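Putative Scyalone Dehydratase (Novosphingobium aromaticivorans DSM 12444, PDB 3EF8) is of unknown function but, as a putative scytalone dehydratase with a SnoaL-like, NTF2-type fold, probably acts as a lyase on a small molecule. Local coordinates at residues 39-44 with 125-130; 73-78 with 90-95; 109-114 with 131-136. All coordinates share one frame; numbering follows the deposited sequence.

Contact 1 (39-44 with 125-130)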
ATOM      1  N   ASP A  39     -25.953  10.637   9.525  0.60 15.32           N
ATOM      2  CA  ASP A  39     -25.473  11.647  10.471  0.60 16.84           C
ATOM      3  C   ASP A  39     -23.949  11.728  10.457  0.60 17.69           C
ATOM      4  O   ASP A  39     -23.294  11.800  11.505  0.60 19.01           O
ATOM      5  CB  ASP A  39     -25.927  11.303  11.893  0.60 18.03           C
ATOM      6  CG  ASP A  39     -25.803  12.480  12.846  0.60 21.08           C
ATOM      7  OD1 ASP A  39     -25.428  13.588  12.412  0.60 23.67           O
ATOM      8  OD2 ASP A  39     -26.115  12.309  14.042  0.60 23.20           O
ATOM      9  N   CYS A  40     -23.404  11.764   9.256  1.00 16.53           N
ATOM     10  CA  CYS A  40     -21.936  11.776   9.065  1.00 14.78           C
ATOM     11  C   CYS A  40     -21.338  13.159   9.002  1.00 16.42           C
ATOM     12  O   CYS A  40     -22.027  14.191   8.883  1.00 16.19           O
ATOM     13  CB  CYS A  40     -21.527  11.004   7.799  1.00 13.85           C
ATOM     14  SG  CYS A  40     -22.190  11.715   6.244  1.00 17.27           S
ATOM     15  N   GLU A  41     -20.012  13.184   9.115  1.00 15.22           N
ATOM     16  CA  GLU A  41     -19.212  14.372   8.923  1.00 14.25           C
ATOM     17  C   GLU A  41     -17.991  14.025   8.106  1.00 15.36           C
ATOM     18  O   GLU A  41     -17.348  12.986   8.307  1.00 16.69           O
ATOM     19  CB  GLU A  41     -18.698  14.939  10.240  1.00 17.53           C
ATOM     20  CG  GLU A  41     -19.768  15.490  11.103  1.00 22.10           C
ATOM     21  CD  GLU A  41     -19.271  15.764  12.516  1.00 33.10           C
ATOM     22  OE1 GLU A  41     -18.081  15.475  12.828  1.00 30.79           O
ATOM     23  OE2 GLU A  41     -20.090  16.243  13.326  1.00 34.81           O
ATOM     24  N   VAL A  42     -17.678  14.904   7.186  1.00 13.60           N
ATOM     25  CA  VAL A  42     -16.477  14.796   6.374  1.00 14.29           C
ATOM     26  C   VAL A  42     -15.756  16.134   6.383  1.00 16.89           C
ATOM     27  O   VAL A  42     -16.350  17.186   6.163  1.00 16.31           O
ATOM     28  CB  VAL A  42     -16.796  14.296   4.942  1.00 16.68           C
ATOM     29  CG1 VAL A  42     -15.572  14.130   4.139  1.00 21.54           C
ATOM     30  CG2 VAL A  42     -17.507  12.973   4.995  1.00 16.71           C
ATOM     31  N   SER A  43     -14.457  16.089   6.650  1.00 13.34           N
ATOM     32  CA  SER A  43     -13.626  17.268   6.679  1.00 14.48           C
ATOM     33  C   SER A  43     -12.451  17.101   5.771  1.00 15.62           C
ATOM     34  O   SER A  43     -11.579  16.259   6.005  1.00 12.96           O
ATOM     35  CB  SER A  43     -13.131  17.571   8.084  1.00 16.56           C
ATOM     36  OG  SER A  43     -12.257  18.669   8.092  1.00 17.78           O
ATOM     37  N   TYR A  44     -12.380  17.963   4.763  1.00 19.18           N
ATOM     38  CA  TYR A  44     -11.252  17.984   3.850  1.00 20.47           C
ATOM     39  C   TYR A  44     -10.358  19.218   4.031  1.00 19.16           C
ATOM     40  O   TYR A  44      -9.200  19.207   3.618  1.00 19.58           O
ATOM     41  CB  TYR A  44     -11.716  17.875   2.406  1.00 22.04           C
ATOM     42  CG  TYR A  44     -12.547  16.654   2.114  1.00 22.75           C
ATOM     43  CD1 TYR A  44     -12.063  15.379   2.401  1.00 24.32           C
ATOM     44  CD2 TYR A  44     -13.807  16.766   1.530  1.00 30.91           C
ATOM     45  CE1 TYR A  44     -12.806  14.246   2.127  1.00 30.59           C
ATOM     46  CE2 TYR A  44     -14.565  15.649   1.250  1.00 33.78           C
ATOM     47  CZ  TYR A  44     -14.062  14.388   1.544  1.00 34.76           C
ATOM     48  OH  TYR A  44     -14.812  13.265   1.270  1.00 35.96           O
ATOM     49  N   PHE A 125     -18.806   4.752   7.269  1.00 10.21           N
ATOM     50  CA  PHE A 125     -18.202   5.937   7.817  1.00  9.73           C
ATOM     51  C   PHE A 125     -19.158   6.803   8.589  1.00 11.54           C
ATOM     52  O   PHE A 125     -20.201   7.190   8.090  1.00 13.29           O
ATOM     53  CB  PHE A 125     -17.515   6.825   6.768  1.00 10.08           C
ATOM     54  CG  PHE A 125     -16.342   6.130   6.066  1.00 10.18           C
ATOM     55  CD1 PHE A 125     -15.137   5.957   6.719  1.00  9.83           C
ATOM     56  CD2 PHE A 125     -16.446   5.699   4.734  1.00  9.83           C
ATOM     57  CE1 PHE A 125     -14.059   5.356   6.080  1.00 10.31           C
ATOM     58  CE2 PHE A 125     -15.397   5.066   4.105  1.00 12.16           C
ATOM     59  CZ  PHE A 125     -14.195   4.947   4.767  1.00 10.05           C
ATOM     60  N   LYS A 126     -18.744   7.167   9.800  1.00 12.77           N
ATOM     61  CA  LYS A 126     -19.461   8.207  10.568  1.00 13.03           C
ATOM     62  C   LYS A 126     -18.731   9.544  10.483  1.00 12.56           C
ATOM     63  O   LYS A 126     -19.326  10.595  10.375  1.00 13.45           O
ATOM     64  CB  LYS A 126     -19.683   7.786  12.017  1.00 13.09           C
ATOM     65  CG  LYS A 126     -20.501   8.827  12.792  1.00 20.50           C
ATOM     66  CD  LYS A 126     -21.438   8.136  13.768  1.00 25.00           C
ATOM     67  CE  LYS A 126     -22.323   9.128  14.549  1.00 28.79           C
ATOM     68  NZ  LYS A 126     -21.535   9.969  15.448  1.00 30.45           N
ATOM     69  N   ARG A 127     -17.396   9.504  10.506  1.00 11.41           N
ATOM     70  CA  ARG A 127     -16.587  10.682  10.278  1.00 11.95           C
ATOM     71  C   ARG A 127     -15.354  10.313   9.471  1.00 11.37           C
ATOM     72  O   ARG A 127     -14.765   9.273   9.701  1.00 12.32           O
ATOM     73  CB  ARG A 127     -16.120  11.346  11.590  1.00 13.76           C
ATOM     74  CG  ARG A 127     -15.344  12.623  11.319  1.00 18.71           C
ATOM     75  CD  ARG A 127     -15.113  13.478  12.599  1.00 22.06           C
ATOM     76  NE  ARG A 127     -14.052  14.472  12.379  1.00 25.26           N
ATOM     77  CZ  ARG A 127     -14.283  15.681  11.884  1.00 27.04           C
ATOM     78  NH1 ARG A 127     -15.526  16.026  11.572  1.00 37.59           N
ATOM     79  NH2 ARG A 127     -13.299  16.533  11.685  1.00 26.91           N
ATOM     80  N   ARG A 128     -15.006  11.165   8.507  1.00 11.84           N
ATOM     81  CA  ARG A 128     -13.702  11.119   7.829  1.00  9.99           C
ATOM     82  C   ARG A 128     -13.063  12.475   7.872  1.00 13.15           C
ATOM     83  O   ARG A 128     -13.680  13.477   7.457  1.00 14.36           O
ATOM     84  CB  ARG A 128     -13.786  10.720   6.357  1.00 11.40           C
ATOM     85  CG  ARG A 128     -14.487   9.471   6.064  1.00 11.71           C
ATOM     86  CD  ARG A 128     -13.999   8.883   4.753  1.00 12.80           C
ATOM     87  NE  ARG A 128     -12.704   8.216   4.944  1.00 10.90           N
ATOM     88  CZ  ARG A 128     -12.129   7.404   4.080  1.00 13.97           C
ATOM     89  NH1 ARG A 128     -12.622   7.253   2.864  1.00 13.15           N
ATOM     90  NH2 ARG A 128     -11.067   6.738   4.448  1.00 11.15           N
ATOM     91  N   GLU A 129     -11.819  12.519   8.302  1.00 10.11           N
ATOM     92  CA  GLU A 129     -11.051  13.724   8.307  1.00 11.42           C
ATOM     93  C   GLU A 129      -9.784  13.464   7.506  1.00 13.31           C
ATOM     94  O   GLU A 129      -8.971  12.611   7.858  1.00 12.13           O
ATOM     95  CB  GLU A 129     -10.701  14.162   9.713  1.00 13.25           C
ATOM     96  CG  GLU A 129      -9.789  15.343   9.765  1.00 14.01           C
ATOM     97  CD  GLU A 129      -9.504  15.795  11.171  1.00 19.74           C
ATOM     98  OE1 GLU A 129     -10.465  15.965  11.960  1.00 24.24           O
ATOM     99  OE2 GLU A 129      -8.342  16.033  11.466  1.00 22.76           O
ATOM    100  N   LEU A 130      -9.629  14.156   6.388  1.00 10.05           N
ATOM    101  CA  LEU A 130      -8.418  14.073   5.582  1.00  8.31           C
ATOM    102  C   LEU A 130      -7.445  15.081   6.034  1.00 10.57           C
ATOM    103  O   LEU A 130      -7.787  16.293   6.125  1.00 11.96           O
ATOM    104  CB  LEU A 130      -8.711  14.317   4.115  1.00 10.09           C
ATOM    105  CG  LEU A 130      -7.508  14.347   3.211  1.00  9.85           C
ATOM    106  CD1 LEU A 130      -6.849  12.969   3.048  1.00 11.32           C
ATOM    107  CD2 LEU A 130      -7.915  14.894   1.829  1.00 14.17           C
TER
HETATM  108  O   HOH W   1      -6.796  17.962   4.137  1.00 11.91           O
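S43 N donates to R128 O at 2.8 Å, the shortest bond between strand 40-43 and strand 127-130, which run parallel within the mixed, strongly curved sheet of the NTF2-like fold. The other backbone bonds alternate as parallel strands do: E41 N to K126 O, R128 N to E41 O, and L130 N to S43 O. At the start of the pairing K126 and R127 both face T115 of the next strand, a classic beta bulge where the chain turns a corner.

On the face of E41, S43 and E129, the guanidinium of R127 is held by two carboxylates, one from each strand. R127 NH1 donates to E41 OE1 across the contact at 2.9 Å, and R127 NH2 donates to E129 OE1 two residues further along its own strand. The E129 bond is the straighter, 167° at the hydrogen, and lies in the guanidinium plane. The E41 bond is bent to 133°; OE1 is met on its anti side, well out of the carboxylate plane, and the two flat groups stand nearly perpendicular. R127 has CG anti to the backbone N (chi1 -177°) and a chain extended to NE. Its NH2 also lies 3.8 Å from S43 CB. E129 has a second arginine partner in R131.

V42 and R128 point to the opposite face. R128 leads away to D114; R128 CD lies over the centre of the F125 ring, while F125 CZ sits 3.3 Å over the centre of the guanidinium. At the far end a water donates to both Y44 O and L130 O, and the edge of the Y44 ring meets L130, with Y44 CD1 3.9 Å from L130 CB.

Contact 2 (73-78 with 90-95)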
ATOM      1  N   HIS A  73      -4.691   4.438  -3.524  1.00  6.59           N
ATOM      2  CA  HIS A  73      -3.866   3.409  -2.927  1.00  6.60           C
ATOM      3  C   HIS A  73      -3.868   3.674  -1.424  1.00  7.55           C
ATOM      4  O   HIS A  73      -3.292   4.650  -0.955  1.00  6.74           O
ATOM      5  CB  HIS A  73      -2.428   3.525  -3.479  1.00  6.68           C
ATOM      6  CG  HIS A  73      -2.375   3.513  -4.980  1.00  6.55           C
ATOM      7  ND1 HIS A  73      -1.931   2.412  -5.688  1.00  6.26           N
ATOM      8  CD2 HIS A  73      -2.789   4.423  -5.895  1.00  8.42           C
ATOM      9  CE1 HIS A  73      -2.087   2.663  -6.990  1.00  7.15           C
ATOM     10  NE2 HIS A  73      -2.623   3.859  -7.137  1.00  6.54           N
ATOM     11  N   ASN A  74      -4.482   2.780  -0.660  1.00  6.89           N
ATOM     12  CA  ASN A  74      -4.707   2.967   0.765  1.00  6.19           C
ATOM     13  C   ASN A  74      -3.901   1.969   1.519  1.00  6.44           C
ATOM     14  O   ASN A  74      -4.009   0.762   1.232  1.00  8.51           O
ATOM     15  CB  ASN A  74      -6.175   2.740   1.076  1.00  5.54           C
ATOM     16  CG  ASN A  74      -7.070   3.671   0.299  1.00  8.40           C
ATOM     17  OD1 ASN A  74      -7.500   3.387  -0.833  1.00  8.68           O
ATOM     18  ND2 ASN A  74      -7.383   4.804   0.917  1.00  8.86           N
ATOM     19  N   SER A  75      -3.095   2.442   2.462  1.00  5.66           N
ATOM     20  CA  SER A  75      -2.159   1.585   3.159  1.00  4.96           C
ATOM     21  C   SER A  75      -2.009   2.059   4.601  1.00  7.17           C
ATOM     22  O   SER A  75      -2.594   3.069   5.022  1.00  6.16           O
ATOM     23  CB  SER A  75      -0.782   1.618   2.479  1.00  6.43           C
ATOM     24  OG  SER A  75      -0.172   2.881   2.562  1.00  7.58           O
ATOM     25  N   ASN A  76      -1.200   1.363   5.361  1.00  6.16           N
ATOM     26  CA  ASN A  76      -0.835   1.801   6.696  1.00  5.53           C
ATOM     27  C   ASN A  76      -2.066   1.954   7.581  1.00  5.71           C
ATOM     28  O   ASN A  76      -2.112   2.897   8.406  1.00  6.84           O
ATOM     29  CB  ASN A  76      -0.034   3.123   6.661  1.00  5.94           C
ATOM     30  CG  ASN A  76       1.301   3.007   5.953  1.00  5.72           C
ATOM     31  OD1 ASN A  76       1.372   2.622   4.804  1.00  6.25           O
ATOM     32  ND2 ASN A  76       2.359   3.387   6.639  1.00  6.29           N
ATOM     33  N   ILE A  77      -3.000   1.021   7.485  1.00  6.69           N
ATOM     34  CA  ILE A  77      -4.284   1.096   8.185  1.00  4.60           C
ATOM     35  C   ILE A  77      -4.155   0.607   9.626  1.00  6.97           C
ATOM     36  O   ILE A  77      -3.742  -0.504   9.848  1.00  8.33           O
ATOM     37  CB  ILE A  77      -5.361   0.336   7.429  1.00  5.37           C
ATOM     38  CG1 ILE A  77      -5.616   0.989   6.032  1.00  6.21           C
ATOM     39  CG2 ILE A  77      -6.685   0.314   8.228  1.00  9.83           C
ATOM     40  CD1 ILE A  77      -6.469   0.167   5.083  1.00  8.43           C
ATOM     41  N   CYS A  78      -4.467   1.496  10.568  1.00  7.34           N
ATOM     42  CA  CYS A  78      -4.354   1.301  12.032  1.00  6.50           C
ATOM     43  C   CYS A  78      -5.744   1.447  12.614  1.00  7.70           C
ATOM     44  O   CYS A  78      -6.389   2.467  12.440  1.00  8.75           O
ATOM     45  CB  CYS A  78      -3.447   2.374  12.573  1.00  7.08           C
ATOM     46  SG  CYS A  78      -1.773   2.287  11.908  1.00  9.56           S
ATOM     47  N   ARG A  90      -6.735   5.197  11.509  1.00  7.70           N
ATOM     48  CA  ARG A  90      -5.757   6.102  10.915  1.00  7.37           C
ATOM     49  C   ARG A  90      -5.149   5.370   9.753  1.00  8.29           C
ATOM     50  O   ARG A  90      -4.822   4.179   9.843  1.00  9.15           O
ATOM     51  CB  ARG A  90      -4.641   6.477  11.883  1.00  6.94           C
ATOM     52  CG  ARG A  90      -3.641   7.481  11.321  1.00  9.34           C
ATOM     53  CD  ARG A  90      -2.451   7.663  12.250  1.00 10.99           C
ATOM     54  NE  ARG A  90      -1.602   6.490  12.232  1.00 10.38           N
ATOM     55  CZ  ARG A  90      -0.936   6.036  13.270  1.00 12.37           C
ATOM     56  NH1 ARG A  90      -1.055   6.609  14.459  1.00 13.64           N
ATOM     57  NH2 ARG A  90      -0.152   5.004  13.107  1.00 12.96           N
ATOM     58  N   SER A  91      -5.031   6.038   8.608  1.00  7.05           N
ATOM     59  CA  SER A  91      -4.439   5.398   7.435  1.00  6.78           C
ATOM     60  C   SER A  91      -3.777   6.414   6.528  1.00  7.02           C
ATOM     61  O   SER A  91      -3.884   7.623   6.732  1.00  7.37           O
ATOM     62  CB  SER A  91      -5.467   4.634   6.631  1.00  7.68           C
ATOM     63  OG  SER A  91      -6.472   5.508   6.105  1.00  7.94           O
ATOM     64  N   VAL A  92      -3.004   5.891   5.602  1.00  5.57           N
ATOM     65  CA  VAL A  92      -2.289   6.686   4.602  1.00  7.22           C
ATOM     66  C   VAL A  92      -2.906   6.473   3.239  1.00  6.21           C
ATOM     67  O   VAL A  92      -3.389   5.383   2.914  1.00  5.87           O
ATOM     68  CB  VAL A  92      -0.786   6.329   4.583  1.00  7.65           C
ATOM     69  CG1 VAL A  92      -0.045   7.015   3.423  1.00  6.92           C
ATOM     70  CG2 VAL A  92      -0.139   6.706   5.906  1.00  8.05           C
ATOM     71  N   VAL A  93      -2.970   7.558   2.460  1.00  6.72           N
ATOM     72  CA  VAL A  93      -3.490   7.515   1.099  1.00  7.75           C
ATOM     73  C   VAL A  93      -2.550   8.170   0.122  1.00  6.77           C
ATOM     74  O   VAL A  93      -1.939   9.190   0.407  1.00  7.36           O
ATOM     75  CB  VAL A  93      -4.939   8.110   1.006  1.00  7.29           C
ATOM     76  CG1 VAL A  93      -4.958   9.586   1.354  1.00 10.38           C
ATOM     77  CG2 VAL A  93      -5.520   7.874  -0.359  1.00  9.89           C
ATOM     78  N   LEU A  94      -2.409   7.519  -1.026  1.00  6.33           N
ATOM     79  CA  LEU A  94      -1.790   8.064  -2.226  1.00  6.75           C
ATOM     80  C   LEU A  94      -2.919   8.115  -3.271  1.00  6.67           C
ATOM     81  O   LEU A  94      -3.503   7.100  -3.618  1.00  7.51           O
ATOM     82  CB  LEU A  94      -0.659   7.193  -2.731  1.00  7.00           C
ATOM     83  CG  LEU A  94       0.019   7.623  -4.017  1.00 10.81           C
ATOM     84  CD1 LEU A  94       0.772   8.935  -3.824  1.00 15.56           C
ATOM     85  CD2 LEU A  94       0.981   6.485  -4.451  1.00 11.39           C
ATOM     86  N   ALA A  95      -3.243   9.309  -3.770  1.00  7.75           N
ATOM     87  CA  ALA A  95      -4.340   9.466  -4.697  1.00  8.94           C
ATOM     88  C   ALA A  95      -3.869  10.261  -5.904  1.00  8.25           C
ATOM     89  O   ALA A  95      -3.391  11.368  -5.751  1.00  9.10           O
ATOM     90  CB  ALA A  95      -5.547  10.154  -4.020  1.00  9.60           C
TER
HETATM   91  O   HOH W   2      -6.139   5.186   3.450  1.00  9.69           O
HETATM   92  O   HOH W   3      -0.866   5.146   9.732  1.00  8.77           O
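C78 and R90 exchange a pair of backbone hydrogen bonds, C78 N to R90 O at 2.8 Å and R90 N to C78 O at 2.9 Å. S75 with V92 and H73 with L94 make the same reciprocal exchange, the straightest bond being L94 N to H73 O at 172°. Between S75 and C78 the register slips by one residue: N76, with phi and psi both positive, and I77 stand opposite the one residue S91, a beta bulge. The N76 carbonyl accepts from a water that also takes the NE proton of R90, bridging the bulge to the neighbouring strand. A second water, on the other face, accepts from N74 ND2 and donates to S91 OG and V92 O.

The bulge turns the N76 side chain toward strand 90-95, where it lies beside V92 and points the same way, CB 3.7 Å from V92 CG2. Its OD1 takes the proton of S75 OG at 2.7 Å and also accepts from N74 N of a neighbouring subunit. The R90 chain bends at chi3 (72°), which sets NE. R90 NH2 lies 3.4 Å from C78 SG, with C78 CB over one face of the guanidinium; the charge is met by D19 of the neighbouring subunit. On the face turned to helix 3-25, I77 CG1 packs on S91 CB at 3.7 Å, and the amide of N74 lies alongside V93, ND2 to CG2 3.8 Å, while its OD1 is bonded to S21. H73 turns the edge of its ring to L94 O, CD2 3.6 Å away, and its NE2 is bonded to S71.

This is a bulged antiparallel hairpin, with strand 67-81 outermost in the subunit's sheet, one face covered by the long N-terminal helix as in NTF2-like proteins and the other packed against neighbouring subunits.

Contact 3 (109-114 with 131-136)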
ATOM      1  N   TYR A 109      -0.894  13.185  -1.226  1.00  7.33           N
ATOM      2  CA  TYR A 109      -0.293  12.338  -0.184  1.00  5.47           C
ATOM      3  C   TYR A 109      -0.992  12.695   1.104  1.00  8.30           C
ATOM      4  O   TYR A 109      -0.914  13.837   1.541  1.00  8.71           O
ATOM      5  CB  TYR A 109       1.184  12.577  -0.042  1.00  7.48           C
ATOM      6  CG  TYR A 109       1.976  12.460  -1.308  1.00 11.05           C
ATOM      7  CD1 TYR A 109       2.505  11.252  -1.739  1.00  8.21           C
ATOM      8  CD2 TYR A 109       2.181  13.596  -2.087  1.00 11.79           C
ATOM      9  CE1 TYR A 109       3.254  11.166  -2.910  1.00 11.00           C
ATOM     10  CE2 TYR A 109       2.956  13.532  -3.225  1.00 12.74           C
ATOM     11  CZ  TYR A 109       3.475  12.313  -3.639  1.00 12.37           C
ATOM     12  OH  TYR A 109       4.248  12.251  -4.786  1.00 13.98           O
ATOM     13  N   GLY A 110      -1.737  11.764   1.691  1.00  9.01           N
ATOM     14  CA  GLY A 110      -2.583  12.143   2.794  1.00  9.83           C
ATOM     15  C   GLY A 110      -2.673  11.111   3.900  1.00  7.28           C
ATOM     16  O   GLY A 110      -2.115  10.003   3.796  1.00  7.89           O
ATOM     17  N   GLN A 111      -3.363  11.517   4.938  1.00  6.91           N
ATOM     18  CA  GLN A 111      -3.731  10.669   6.068  1.00  7.69           C
ATOM     19  C   GLN A 111      -5.216  10.779   6.276  1.00  7.74           C
ATOM     20  O   GLN A 111      -5.753  11.902   6.254  1.00 10.66           O
ATOM     21  CB  GLN A 111      -3.023  11.140   7.343  1.00  7.40           C
ATOM     22  CG  GLN A 111      -1.537  11.282   7.213  1.00  7.89           C
ATOM     23  CD  GLN A 111      -0.903  11.921   8.465  1.00  9.53           C
ATOM     24  OE1 GLN A 111      -1.632  12.492   9.299  1.00 10.16           O
ATOM     25  NE2 GLN A 111       0.416  11.868   8.573  1.00  9.64           N
ATOM     26  N   TYR A 112      -5.886   9.682   6.514  1.00  7.27           N
ATOM     27  CA  TYR A 112      -7.263   9.710   6.928  1.00  7.86           C
ATOM     28  C   TYR A 112      -7.411   9.358   8.379  1.00  8.75           C
ATOM     29  O   TYR A 112      -6.909   8.339   8.809  1.00  7.47           O
ATOM     30  CB  TYR A 112      -8.110   8.736   6.103  1.00  9.36           C
ATOM     31  CG  TYR A 112      -8.690   9.285   4.846  1.00 13.16           C
ATOM     32  CD1 TYR A 112      -9.669  10.244   4.918  1.00 15.96           C
ATOM     33  CD2 TYR A 112      -8.296   8.831   3.631  1.00 14.92           C
ATOM     34  CE1 TYR A 112     -10.267  10.763   3.822  1.00 15.62           C
ATOM     35  CE2 TYR A 112      -8.922   9.363   2.446  1.00 14.12           C
ATOM     36  CZ  TYR A 112      -9.894  10.306   2.595  1.00 13.19           C
ATOM     37  OH  TYR A 112     -10.519  10.896   1.476  1.00 16.19           O
ATOM     38  N   PHE A 113      -8.177  10.185   9.084  1.00  8.15           N
ATOM     39  CA  PHE A 113      -8.565   9.934  10.464  1.00  9.43           C
ATOM     40  C   PHE A 113     -10.067   9.721  10.425  1.00  9.48           C
ATOM     41  O   PHE A 113     -10.828  10.663  10.244  1.00 10.17           O
ATOM     42  CB  PHE A 113      -8.139  11.062  11.396  1.00  9.37           C
ATOM     43  CG  PHE A 113      -6.679  11.051  11.704  1.00  9.59           C
ATOM     44  CD1 PHE A 113      -5.760  11.481  10.771  1.00 11.36           C
ATOM     45  CD2 PHE A 113      -6.211  10.529  12.887  1.00 11.24           C
ATOM     46  CE1 PHE A 113      -4.406  11.393  11.029  1.00 10.19           C
ATOM     47  CE2 PHE A 113      -4.850  10.482  13.130  1.00 12.78           C
ATOM     48  CZ  PHE A 113      -3.970  10.926  12.206  1.00 12.34           C
ATOM     49  N   ASP A 114     -10.496   8.488  10.598  1.00  8.11           N
ATOM     50  CA  ASP A 114     -11.861   8.084  10.437  1.00  8.90           C
ATOM     51  C   ASP A 114     -12.453   7.485  11.703  1.00 10.83           C
ATOM     52  O   ASP A 114     -11.736   6.931  12.542  1.00 10.02           O
ATOM     53  CB  ASP A 114     -11.944   6.994   9.336  1.00  7.92           C
ATOM     54  CG  ASP A 114     -11.423   7.445   7.962  1.00  7.94           C
ATOM     55  OD1 ASP A 114     -11.658   8.619   7.569  1.00  9.56           O
ATOM     56  OD2 ASP A 114     -10.816   6.565   7.280  1.00 10.53           O
ATOM     57  N   ARG A 131      -6.221  14.637   6.325  1.00  8.90           N
ATOM     58  CA  ARG A 131      -5.103  15.523   6.630  1.00  7.93           C
ATOM     59  C   ARG A 131      -4.125  15.388   5.470  1.00  8.87           C
ATOM     60  O   ARG A 131      -3.802  14.300   5.047  1.00  9.78           O
ATOM     61  CB  ARG A 131      -4.453  15.200   7.971  1.00  9.00           C
ATOM     62  CG  ARG A 131      -5.441  15.321   9.117  1.00  8.81           C
ATOM     63  CD  ARG A 131      -4.776  15.079  10.456  1.00 10.56           C
ATOM     64  NE  ARG A 131      -5.781  15.056  11.502  1.00 12.99           N
ATOM     65  CZ  ARG A 131      -5.574  14.628  12.742  1.00 13.11           C
ATOM     66  NH1 ARG A 131      -4.372  14.203  13.118  1.00 14.55           N
ATOM     67  NH2 ARG A 131      -6.571  14.636  13.601  1.00 17.45           N
ATOM     68  N   THR A 132      -3.714  16.512   4.885  1.00  9.31           N
ATOM     69  CA  THR A 132      -2.920  16.538   3.689  1.00  8.37           C
ATOM     70  C   THR A 132      -1.453  16.706   4.031  1.00 10.50           C
ATOM     71  O   THR A 132      -1.000  17.718   4.549  1.00 11.52           O
ATOM     72  CB  THR A 132      -3.423  17.651   2.722  1.00 10.24           C
ATOM     73  OG1 THR A 132      -4.769  17.353   2.335  1.00 11.94           O
ATOM     74  CG2 THR A 132      -2.583  17.718   1.482  1.00 11.44           C
ATOM     75  N   THR A 133      -0.700  15.649   3.801  1.00  9.55           N
ATOM     76  CA  THR A 133       0.725  15.628   4.045  1.00 10.22           C
ATOM     77  C   THR A 133       1.459  16.514   3.086  1.00 10.61           C
ATOM     78  O   THR A 133       2.339  17.278   3.469  1.00 13.33           O
ATOM     79  CB  THR A 133       1.238  14.169   3.925  1.00  7.14           C
ATOM     80  OG1 THR A 133       0.408  13.358   4.750  1.00  8.31           O
ATOM     81  CG2 THR A 133       2.715  14.023   4.315  1.00  8.98           C
HETATM   82  N   MSE A 134       1.057  16.424   1.825  0.60 10.88           N
HETATM   83  CA  MSE A 134       1.536  17.295   0.779  0.60 12.52           C
HETATM   84  C   MSE A 134       0.841  16.928  -0.487  0.60  9.79           C
HETATM   85  O   MSE A 134       0.153  15.913  -0.571  0.60  9.03           O
HETATM   86  CB  MSE A 134       3.032  17.202   0.620  0.60 14.23           C
HETATM   87  CG  MSE A 134       3.531  15.836   0.494  0.60  7.16           C
HETATM   88 SE   MSE A 134       5.361  15.827   1.164  0.45 19.68          SE
HETATM   89  CE  MSE A 134       5.951  14.570  -0.063  0.60 16.40           C
ATOM     90  N   THR A 135       1.017  17.784  -1.490  1.00  9.46           N
ATOM     91  CA  THR A 135       0.415  17.576  -2.808  1.00  9.90           C
ATOM     92  C   THR A 135       1.351  18.034  -3.927  1.00  9.08           C
ATOM     93  O   THR A 135       2.290  18.831  -3.711  1.00 11.14           O
ATOM     94  CB  THR A 135      -0.928  18.291  -3.000  1.00 10.83           C
ATOM     95  OG1 THR A 135      -0.726  19.713  -3.075  1.00 13.15           O
ATOM     96  CG2 THR A 135      -1.880  18.013  -1.867  1.00 10.71           C
ATOM     97  N   THR A 136       1.081  17.500  -5.104  1.00  9.12           N
ATOM     98  CA  THR A 136       1.814  17.876  -6.302  1.00 10.81           C
ATOM     99  C   THR A 136       0.880  18.115  -7.445  1.00 10.58           C
ATOM    100  O   THR A 136       0.084  17.262  -7.837  1.00 10.74           O
ATOM    101  CB  THR A 136       2.812  16.741  -6.673  1.00 11.91           C
ATOM    102  OG1 THR A 136       3.700  16.546  -5.553  1.00 12.61           O
ATOM    103  CG2 THR A 136       3.641  17.102  -7.931  1.00 13.07           C
TER
HETATM  104  O   HOH W   4       5.540  14.582  -5.678  1.00 14.35           O
HETATM  105  O   HOH W   5       0.767  10.712   3.972  1.00  8.05           O
HETATM  106  O   HOH W   6      -1.798  13.694  11.764  1.00 10.48           O
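R131 lays its guanidinium flat on the F113 ring, the planes 17° apart and CZ 3.7 Å from the ring centroid, a cation-pi stack over the face. NH1 comes closest, 3.4 Å from F113 CZ, at the end of a side chain extended to NE. A water accepts from that NH1 and donates to Q111 OE1, while NE is paired with E129; these polar partners help fix the group over the ring. At the other end M134, a selenomethionine, packs on Y109 in the conformer given, M134 CG to Y109 CD2 3.7 Å. A water joins Y109 OH to T136 OG1.

Reciprocal bonds between Q111 and R131 hold the backbones of this antiparallel hairpin, R131 N to Q111 O nearly straight at 177°. Next to it T133 and M134 both face Y109 in a classic beta bulge. Y109 O therefore accepts twice, from T133 N at 2.9 Å and from M134 N at 3.3 Å, and T133 CB is pressed to 3.2 Å from the same oxygen. I96 of a neighbouring subunit packs on both Y109 and M134. The electron-rich face of F113 probably helps to stabilise the cation of R131, alongside its carboxylate and water partners.

All three contacts belong to one mixed sheet. Contacts 1 and 3 share strand 122-136, which lies between 40-43, parallel to it, and 106-119, antiparallel to it, while contact 2 lies beyond 106-119 at the edge formed by 67-81. Contact 2 is the most buried, and neighbouring subunits close over it; its chemistry mixes apolar and amide packing, bound waters and an arginine paired with an acid of a neighbouring subunit. Contact 1 is partly buried, touches no other chain and carries acid-arginine pairs on the face of E41, R127 and E129. Contact 3 is also partly buried, but has no exposed residue and meets a neighbouring subunit. They touch directly: L130 packs on Q111, and L94 on Y109.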